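DUF4973 domain-containing protein (Bacteroides thetaiotaomicron, PDB 4QNI) is of unknown function but is probably an auxiliary nutrient-binding protein, built from two domains, of a gut bacterium. Local coordinates at residues Y31-A36 with R47-L52; G43-S48 with D126-D131. One frame throughout, in Å; residues are numbered along the deposited sequence.

Contact 1. Residues Y31-A36 with R47-L52; sequences YSRHDA and RSNYQL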
ATOM      1  N   TYR A  31     -27.840  21.134   9.941  1.00 35.89           N
ATOM      2  CA  TYR A  31     -28.937  21.591   9.086  1.00 34.69           C
ATOM      3  C   TYR A  31     -29.305  23.024   9.491  1.00 41.10           C
ATOM      4  O   TYR A  31     -29.479  23.882   8.630  1.00 42.37           O
ATOM      5  CB  TYR A  31     -30.119  20.634   9.154  1.00 33.15           C
ATOM      6  CG  TYR A  31     -31.356  21.171   8.472  1.00 33.19           C
ATOM      7  CD1 TYR A  31     -31.498  21.105   7.087  1.00 33.49           C
ATOM      8  CD2 TYR A  31     -32.394  21.740   9.212  1.00 33.86           C
ATOM      9  CE1 TYR A  31     -32.632  21.614   6.450  1.00 31.05           C
ATOM     10  CE2 TYR A  31     -33.531  22.246   8.587  1.00 34.64           C
ATOM     11  CZ  TYR A  31     -33.647  22.176   7.205  1.00 37.93           C
ATOM     12  OH  TYR A  31     -34.776  22.646   6.576  1.00 36.87           O
ATOM     13  N   SER A  32     -29.334  23.277  10.797  1.00 37.63           N
ATOM     14  CA  SER A  32     -29.552  24.576  11.398  1.00 39.58           C
ATOM     15  C   SER A  32     -28.380  24.928  12.310  1.00 45.37           C
ATOM     16  O   SER A  32     -27.994  24.137  13.163  1.00 44.32           O
ATOM     17  CB  SER A  32     -30.861  24.607  12.192  1.00 42.36           C
ATOM     18  OG  SER A  32     -31.998  24.528  11.357  1.00 46.83           O
ATOM     19  N   ARG A  33     -27.811  26.101  12.119  1.00 47.05           N
ATOM     20  CA  ARG A  33     -26.764  26.626  12.987  1.00 49.44           C
ATOM     21  C   ARG A  33     -27.423  27.386  14.139  1.00 58.06           C
ATOM     22  O   ARG A  33     -28.189  28.332  13.918  1.00 58.25           O
ATOM     23  CB  ARG A  33     -25.794  27.534  12.203  1.00 49.50           C
ATOM     24  CG  ARG A  33     -24.633  28.070  13.034  1.00 49.46           C
ATOM     25  CD  ARG A  33     -23.688  26.961  13.469  1.00 37.90           C
ATOM     26  NE  ARG A  33     -22.934  26.405  12.346  1.00 43.41           N
ATOM     27  CZ  ARG A  33     -22.011  25.457  12.470  1.00 62.36           C
ATOM     28  NH1 ARG A  33     -21.787  24.887  13.652  1.00 53.43           N
ATOM     29  NH2 ARG A  33     -21.342  25.033  11.406  1.00 50.99           N
ATOM     30  N   HIS A  34     -27.152  26.958  15.358  1.00 58.00           N
ATOM     31  CA  HIS A  34     -27.692  27.626  16.536  1.00 60.71           C
ATOM     32  C   HIS A  34     -26.683  27.592  17.649  1.00 64.81           C
ATOM     33  O   HIS A  34     -25.660  26.917  17.529  1.00 61.66           O
ATOM     34  CB  HIS A  34     -29.069  27.078  17.018  1.00 62.73           C
ATOM     35  CG  HIS A  34     -29.268  25.611  16.869  1.00 65.69           C
ATOM     36  ND1 HIS A  34     -28.333  24.703  17.338  1.00 67.65           N
ATOM     37  CD2 HIS A  34     -30.280  24.940  16.271  1.00 67.09           C
ATOM     38  CE1 HIS A  34     -28.777  23.514  16.959  1.00 66.21           C
ATOM     39  NE2 HIS A  34     -29.953  23.609  16.327  1.00 66.16           N
ATOM     40  N   ASP A  35     -26.961  28.384  18.713  1.00 66.27           N
ATOM     41  CA  ASP A  35     -26.154  28.541  19.924  1.00 69.09           C
ATOM     42  C   ASP A  35     -26.539  27.499  20.994  1.00 77.03           C
ATOM     43  O   ASP A  35     -27.597  26.856  20.895  1.00 74.76           O
ATOM     44  CB  ASP A  35     -26.338  29.967  20.480  1.00 73.35           C
ATOM     45  CG  ASP A  35     -27.778  30.431  20.689  1.00 81.55           C
ATOM     46  OD1 ASP A  35     -28.583  29.651  21.234  1.00 80.96           O
ATOM     47  OD2 ASP A  35     -28.075  31.597  20.377  1.00 88.88           O
ATOM     48  N   ALA A  36     -25.702  27.380  22.050  1.00 78.03           N
ATOM     49  CA  ALA A  36     -25.916  26.448  23.167  1.00 79.24           C
ATOM     50  C   ALA A  36     -27.360  26.510  23.723  1.00 85.62           C
ATOM     51  O   ALA A  36     -27.909  25.480  24.129  1.00 84.61           O
ATOM     52  CB  ALA A  36     -24.917  26.728  24.272  1.00 81.83           C
ATOM     53  N   ARG A  47     -30.800  27.209   7.857  1.00 40.46           N
ATOM     54  CA  ARG A  47     -29.738  28.161   7.565  1.00 40.20           C
ATOM     55  C   ARG A  47     -28.561  27.788   8.388  1.00 45.19           C
ATOM     56  O   ARG A  47     -28.676  27.573   9.596  1.00 46.64           O
ATOM     57  CB  ARG A  47     -30.147  29.619   7.806  1.00 39.46           C
ATOM     58  CG  ARG A  47     -30.631  30.347   6.556  1.00 38.30           C
ATOM     59  CD  ARG A  47     -31.788  29.636   5.830  1.00 42.14           C
ATOM     60  NE  ARG A  47     -32.948  29.400   6.699  1.00 46.24           N
ATOM     61  CZ  ARG A  47     -33.900  30.297   6.949  1.00 59.67           C
ATOM     62  NH1 ARG A  47     -33.862  31.494   6.381  1.00 46.44           N
ATOM     63  NH2 ARG A  47     -34.911  29.992   7.747  1.00 52.16           N
ATOM     64  N   SER A  48     -27.423  27.668   7.735  1.00 39.49           N
ATOM     65  CA  SER A  48     -26.226  27.214   8.411  1.00 38.49           C
ATOM     66  C   SER A  48     -24.957  27.763   7.759  1.00 43.45           C
ATOM     67  O   SER A  48     -25.027  28.627   6.870  1.00 43.65           O
ATOM     68  CB  SER A  48     -26.204  25.693   8.396  1.00 36.72           C
ATOM     69  OG  SER A  48     -25.281  25.207   9.348  1.00 43.69           O
ATOM     70  N   ASN A  49     -23.793  27.267   8.217  1.00 39.64           N
ATOM     71  CA  ASN A  49     -22.502  27.697   7.693  1.00 39.85           C
ATOM     72  C   ASN A  49     -21.462  26.655   7.950  1.00 43.80           C
ATOM     73  O   ASN A  49     -21.663  25.772   8.769  1.00 43.86           O
ATOM     74  CB  ASN A  49     -22.058  29.051   8.298  1.00 40.38           C
ATOM     75  CG  ASN A  49     -21.612  28.963   9.737  1.00 58.79           C
ATOM     76  OD1 ASN A  49     -22.419  28.955  10.643  1.00 55.66           O
ATOM     77  ND2 ASN A  49     -20.319  28.847   9.979  1.00 55.20           N
ATOM     78  N   TYR A  50     -20.324  26.787   7.281  1.00 41.15           N
ATOM     79  CA  TYR A  50     -19.187  25.913   7.481  1.00 40.74           C
ATOM     80  C   TYR A  50     -17.909  26.690   7.220  1.00 44.08           C
ATOM     81  O   TYR A  50     -17.754  27.272   6.149  1.00 42.67           O
ATOM     82  CB  TYR A  50     -19.278  24.669   6.585  1.00 40.57           C
ATOM     83  CG  TYR A  50     -18.240  23.625   6.927  1.00 44.30           C
ATOM     84  CD1 TYR A  50     -18.488  22.659   7.902  1.00 46.76           C
ATOM     85  CD2 TYR A  50     -17.011  23.592   6.272  1.00 45.35           C
ATOM     86  CE1 TYR A  50     -17.540  21.697   8.225  1.00 46.69           C
ATOM     87  CE2 TYR A  50     -16.054  22.626   6.582  1.00 47.50           C
ATOM     88  CZ  TYR A  50     -16.324  21.680   7.563  1.00 54.95           C
ATOM     89  OH  TYR A  50     -15.405  20.716   7.884  1.00 53.67           O
ATOM     90  N   GLN A  51     -16.993  26.680   8.192  1.00 41.63           N
ATOM     91  CA  GLN A  51     -15.706  27.358   8.110  1.00 42.47           C
ATOM     92  C   GLN A  51     -14.664  26.392   7.509  1.00 46.98           C
ATOM     93  O   GLN A  51     -14.231  25.438   8.157  1.00 46.92           O
ATOM     94  CB  GLN A  51     -15.307  27.872   9.486  1.00 45.09           C
ATOM     95  CG  GLN A  51     -16.204  29.002   9.961  1.00 57.02           C
ATOM     96  CD  GLN A  51     -15.510  30.324   9.839  1.00 88.59           C
ATOM     97  OE1 GLN A  51     -15.570  31.000   8.803  1.00 87.92           O
ATOM     98  NE2 GLN A  51     -14.823  30.719  10.896  1.00 83.03           N
ATOM     99  N   LEU A  52     -14.336  26.595   6.227  1.00 42.36           N
ATOM    100  CA  LEU A  52     -13.439  25.699   5.500  1.00 41.42           C
ATOM    101  C   LEU A  52     -11.999  26.199   5.560  1.00 45.98           C
ATOM    102  O   LEU A  52     -11.695  27.264   5.018  1.00 45.92           O
ATOM    103  CB  LEU A  52     -13.927  25.550   4.038  1.00 40.80           C
ATOM    104  CG  LEU A  52     -13.121  24.656   3.089  1.00 46.24           C
ATOM    105  CD1 LEU A  52     -13.375  23.172   3.376  1.00 47.01           C
ATOM    106  CD2 LEU A  52     -13.459  24.970   1.640  1.00 45.86           C
TER

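Contact 2. Residues G43-S48 with D126-D131; sequences GGEGRS and DFRNID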
ATOM      1  N   GLY A  43     -29.941  32.801  10.659  1.00 63.57           N
ATOM      2  CA  GLY A  43     -31.180  33.326  10.092  1.00 64.42           C
ATOM      3  C   GLY A  43     -32.417  32.459  10.225  1.00 68.35           C
ATOM      4  O   GLY A  43     -33.499  32.861   9.780  1.00 70.29           O
ATOM      5  N   GLY A  44     -32.265  31.277  10.819  1.00 60.90           N
ATOM      6  CA  GLY A  44     -33.382  30.373  11.017  1.00 58.58           C
ATOM      7  C   GLY A  44     -33.102  28.934  10.649  1.00 58.15           C
ATOM      8  O   GLY A  44     -31.968  28.528  10.403  1.00 56.61           O
ATOM      9  N   GLU A  45     -34.169  28.167  10.675  1.00 52.47           N
ATOM     10  CA  GLU A  45     -34.328  26.751  10.362  1.00 48.80           C
ATOM     11  C   GLU A  45     -33.750  26.506   8.950  1.00 49.07           C
ATOM     12  O   GLU A  45     -34.069  27.246   8.015  1.00 49.92           O
ATOM     13  CB  GLU A  45     -35.851  26.499  10.465  1.00 50.27           C
ATOM     14  CG  GLU A  45     -36.412  25.193   9.992  1.00 56.98           C
ATOM     15  CD  GLU A  45     -36.522  24.977   8.496  1.00 60.29           C
ATOM     16  OE1 GLU A  45     -36.849  25.916   7.737  1.00 43.89           O
ATOM     17  OE2 GLU A  45     -36.268  23.829   8.084  1.00 54.42           O
ATOM     18  N   GLY A  46     -32.848  25.546   8.830  1.00 41.97           N
ATOM     19  CA  GLY A  46     -32.225  25.224   7.549  1.00 40.79           C
ATOM     20  C   GLY A  46     -31.134  26.158   7.059  1.00 44.38           C
ATOM     21  O   GLY A  46     -30.623  25.960   5.950  1.00 43.81           O
ATOM     22  N   ARG A  47     -30.800  27.209   7.857  1.00 40.46           N
ATOM     23  CA  ARG A  47     -29.738  28.161   7.565  1.00 40.20           C
ATOM     24  C   ARG A  47     -28.561  27.788   8.388  1.00 45.19           C
ATOM     25  O   ARG A  47     -28.676  27.573   9.596  1.00 46.64           O
ATOM     26  CB  ARG A  47     -30.147  29.619   7.806  1.00 39.46           C
ATOM     27  CG  ARG A  47     -30.631  30.347   6.556  1.00 38.30           C
ATOM     28  CD  ARG A  47     -31.788  29.636   5.830  1.00 42.14           C
ATOM     29  NE  ARG A  47     -32.948  29.400   6.699  1.00 46.24           N
ATOM     30  CZ  ARG A  47     -33.900  30.297   6.949  1.00 59.67           C
ATOM     31  NH1 ARG A  47     -33.862  31.494   6.381  1.00 46.44           N
ATOM     32  NH2 ARG A  47     -34.911  29.992   7.747  1.00 52.16           N
ATOM     33  N   SER A  48     -27.423  27.668   7.735  1.00 39.49           N
ATOM     34  CA  SER A  48     -26.226  27.214   8.411  1.00 38.49           C
ATOM     35  C   SER A  48     -24.957  27.763   7.759  1.00 43.45           C
ATOM     36  O   SER A  48     -25.027  28.627   6.870  1.00 43.65           O
ATOM     37  CB  SER A  48     -26.204  25.693   8.396  1.00 36.72           C
ATOM     38  OG  SER A  48     -25.281  25.207   9.348  1.00 43.69           O
ATOM     39  N   ASP A 126     -28.197  27.268   2.802  1.00 41.01           N
ATOM     40  CA  ASP A 126     -29.642  27.323   2.901  1.00 40.68           C
ATOM     41  C   ASP A 126     -30.111  25.969   2.425  1.00 42.53           C
ATOM     42  O   ASP A 126     -30.146  25.711   1.216  1.00 41.37           O
ATOM     43  CB  ASP A 126     -30.239  28.491   2.101  1.00 42.84           C
ATOM     44  CG  ASP A 126     -31.715  28.705   2.388  1.00 48.76           C
ATOM     45  OD1 ASP A 126     -32.318  27.854   3.080  1.00 48.18           O
ATOM     46  OD2 ASP A 126     -32.263  29.728   1.939  1.00 56.54           O
ATOM     47  N   PHE A 127     -30.345  25.067   3.391  1.00 36.80           N
ATOM     48  CA  PHE A 127     -30.703  23.687   3.126  1.00 34.90           C
ATOM     49  C   PHE A 127     -32.213  23.480   3.054  1.00 41.60           C
ATOM     50  O   PHE A 127     -32.664  22.364   2.814  1.00 42.31           O
ATOM     51  CB  PHE A 127     -30.092  22.779   4.183  1.00 35.65           C
ATOM     52  CG  PHE A 127     -28.575  22.728   4.310  1.00 36.53           C
ATOM     53  CD1 PHE A 127     -27.776  22.414   3.210  1.00 38.15           C
ATOM     54  CD2 PHE A 127     -27.958  22.868   5.556  1.00 37.30           C
ATOM     55  CE1 PHE A 127     -26.385  22.312   3.341  1.00 38.97           C
ATOM     56  CE2 PHE A 127     -26.567  22.749   5.687  1.00 40.13           C
ATOM     57  CZ  PHE A 127     -25.793  22.451   4.586  1.00 38.05           C
ATOM     58  N   ARG A 128     -32.996  24.535   3.238  1.00 40.26           N
ATOM     59  CA  ARG A 128     -34.454  24.433   3.162  1.00 41.15           C
ATOM     60  C   ARG A 128     -34.912  23.783   1.850  1.00 45.31           C
ATOM     61  O   ARG A 128     -34.540  24.219   0.758  1.00 45.65           O
ATOM     62  CB  ARG A 128     -35.089  25.808   3.325  1.00 39.99           C
ATOM     63  CG  ARG A 128     -35.020  26.260   4.774  1.00 44.01           C
ATOM     64  CD  ARG A 128     -35.594  27.632   4.956  1.00 40.42           C
ATOM     65  NE  ARG A 128     -34.924  28.629   4.125  1.00 47.72           N
ATOM     66  CZ  ARG A 128     -35.392  29.849   3.891  1.00 61.64           C
ATOM     67  NH1 ARG A 128     -36.551  30.235   4.413  1.00 55.24           N
ATOM     68  NH2 ARG A 128     -34.702  30.696   3.145  1.00 49.02           N
ATOM     69  N   ASN A 129     -35.661  22.695   1.995  1.00 40.67           N
ATOM     70  CA  ASN A 129     -36.268  21.864   0.953  1.00 40.43           C
ATOM     71  C   ASN A 129     -35.262  21.143   0.082  1.00 43.53           C
ATOM     72  O   ASN A 129     -35.638  20.680  -1.000  1.00 42.50           O
ATOM     73  CB  ASN A 129     -37.246  22.647   0.081  1.00 43.05           C
ATOM     74  CG  ASN A 129     -38.437  23.089   0.862  1.00 57.91           C
ATOM     75  OD1 ASN A 129     -39.084  22.306   1.552  1.00 57.04           O
ATOM     76  ND2 ASN A 129     -38.679  24.364   0.843  1.00 52.56           N
ATOM     77  N   ILE A 130     -34.001  20.987   0.553  1.00 40.83           N
ATOM     78  CA  ILE A 130     -33.011  20.261  -0.234  1.00 39.51           C
ATOM     79  C   ILE A 130     -33.488  18.787  -0.383  1.00 43.86           C
ATOM     80  O   ILE A 130     -34.095  18.220   0.540  1.00 45.07           O
ATOM     81  CB  ILE A 130     -31.579  20.383   0.360  1.00 42.01           C
ATOM     82  CG1 ILE A 130     -30.511  20.098  -0.723  1.00 42.22           C
ATOM     83  CG2 ILE A 130     -31.371  19.524   1.664  1.00 41.30           C
ATOM     84  CD1 ILE A 130     -29.073  20.414  -0.321  1.00 45.62           C
ATOM     85  N   ASP A 131     -33.321  18.236  -1.584  1.00 38.09           N
ATOM     86  CA  ASP A 131     -33.616  16.847  -1.867  1.00 36.79           C
ATOM     87  C   ASP A 131     -32.273  16.143  -1.847  1.00 40.60           C
ATOM     88  O   ASP A 131     -31.465  16.312  -2.765  1.00 39.90           O
ATOM     89  CB  ASP A 131     -34.346  16.688  -3.222  1.00 38.26           C
ATOM     90  CG  ASP A 131     -34.863  15.271  -3.474  1.00 43.33           C
ATOM     91  OD1 ASP A 131     -34.342  14.318  -2.844  1.00 41.63           O
ATOM     92  OD2 ASP A 131     -35.812  15.116  -4.262  1.00 52.97           O
TER

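Contact 1. Residues Y31-A36 with R47-L52
R33 docks on the start of strand 47-56, in a polar loop-to-strand contact where the chain has left strand 24-30. One backbone bond, one good side-chain bond and one weak one carry it. R33 N donates to R47 O at 3.0 Å, nearly straight at 172°, and the CA atoms of R33 and S48 approach to 4.6 Å. From there the arginine reaches across to N49: CG stands anti to the backbone N (chi1 -177°), and bends at chi2 and chi3 place CD and NE beside N49 OD1. R33 NH2 meets N49 O at 2.8 Å; the oxygen lies in the guanidinium plane, whereas the nitrogen sits above the plane of the carbonyl. R33 NE makes a second, weak bond to N49 OD1 at 3.1 Å, the two side chains crossing at about a right angle.

Strand 47-56 is an outermost strand of a three-stranded antiparallel sheet in the DUF4973 region, which belongs to the E-set clan. Its backbone bonds with strand 118-126 include S48 with F125, so the loop approaches a strand already paired with that neighbour. Near the base of the arginine, S48 OG touches R33 CB at 3.7 Å and is hydrogen-bonded to P30 O. An alanine at R33 would probably leave N49 O without this donor and the N49 amide held less firmly, by its weak ND2 bond to D122 OD1, while the backbone bond to R47 O could remain. The S32 hydroxyl bonds to G46 N and to E213 OE2, which lies between strands 205-210 and 215-219 of the ten-stranded sheet.

Contact 2. Residues G43-S48 with D126-D131
The guanidinium groups of R47 and R128 lie flat on one another, their centres 3.4 Å apart and planes 3° from parallel. R128 CZ sits over the centre of the R47 group, and the two like charges are probably balanced in part by D126. R128 grips that carboxylate side-on: R128 NE donates to D126 OD1 and R128 NH2 to D126 OD2, both at 2.9 Å and nearly straight, on the syn side of the carboxylate. R47 meets D126 differently, its CD lying 3.3 Å from D126 OD1, with a long ion pair from NE in which no N-H points at the oxygen.

R47 is itself held by E45 O, which accepts in the guanidinium plane from both NE (2.8 Å) and NH2 (2.9 Å). The type II turn from G44 to R47, closed by R47 N to G44 O, brings the two together. At its third position G46 has positive phi, and a CB there would clash with R128 CG. G46 O receives F127 N at 2.7 Å, next to the antiparallel non-hydrogen-bonded pair R47-D126. The F127 ring touches S48 CB through CE2 (4.0 Å), stacks with F125 and packs against V29 of strand 24-30 and I165 and P167 of strand 160-168.

In the fold
From the N terminus, strand 24-30 leads into 31-36, and contact 1 closes the short loop that returns to strand 47-56, with 10 residues between its segments. Contact 2 starts at 43-48, where the loop runs into strand 47-56, and closes a much longer excursion of 77 intervening residues, including helix 74-85, when the chain leaves strand 118-126. The two closures therefore overlap in sequence, sharing R47 and S48, with neither nested in the other. Their centres lie 10 Å apart; they also touch where Y31 lies against G46, and the Y31 hydroxyl lies doubtfully close to E45. Together they tie the ends of strands 24-30 and 118-126 to the beginning of 47-56, linking two sheets.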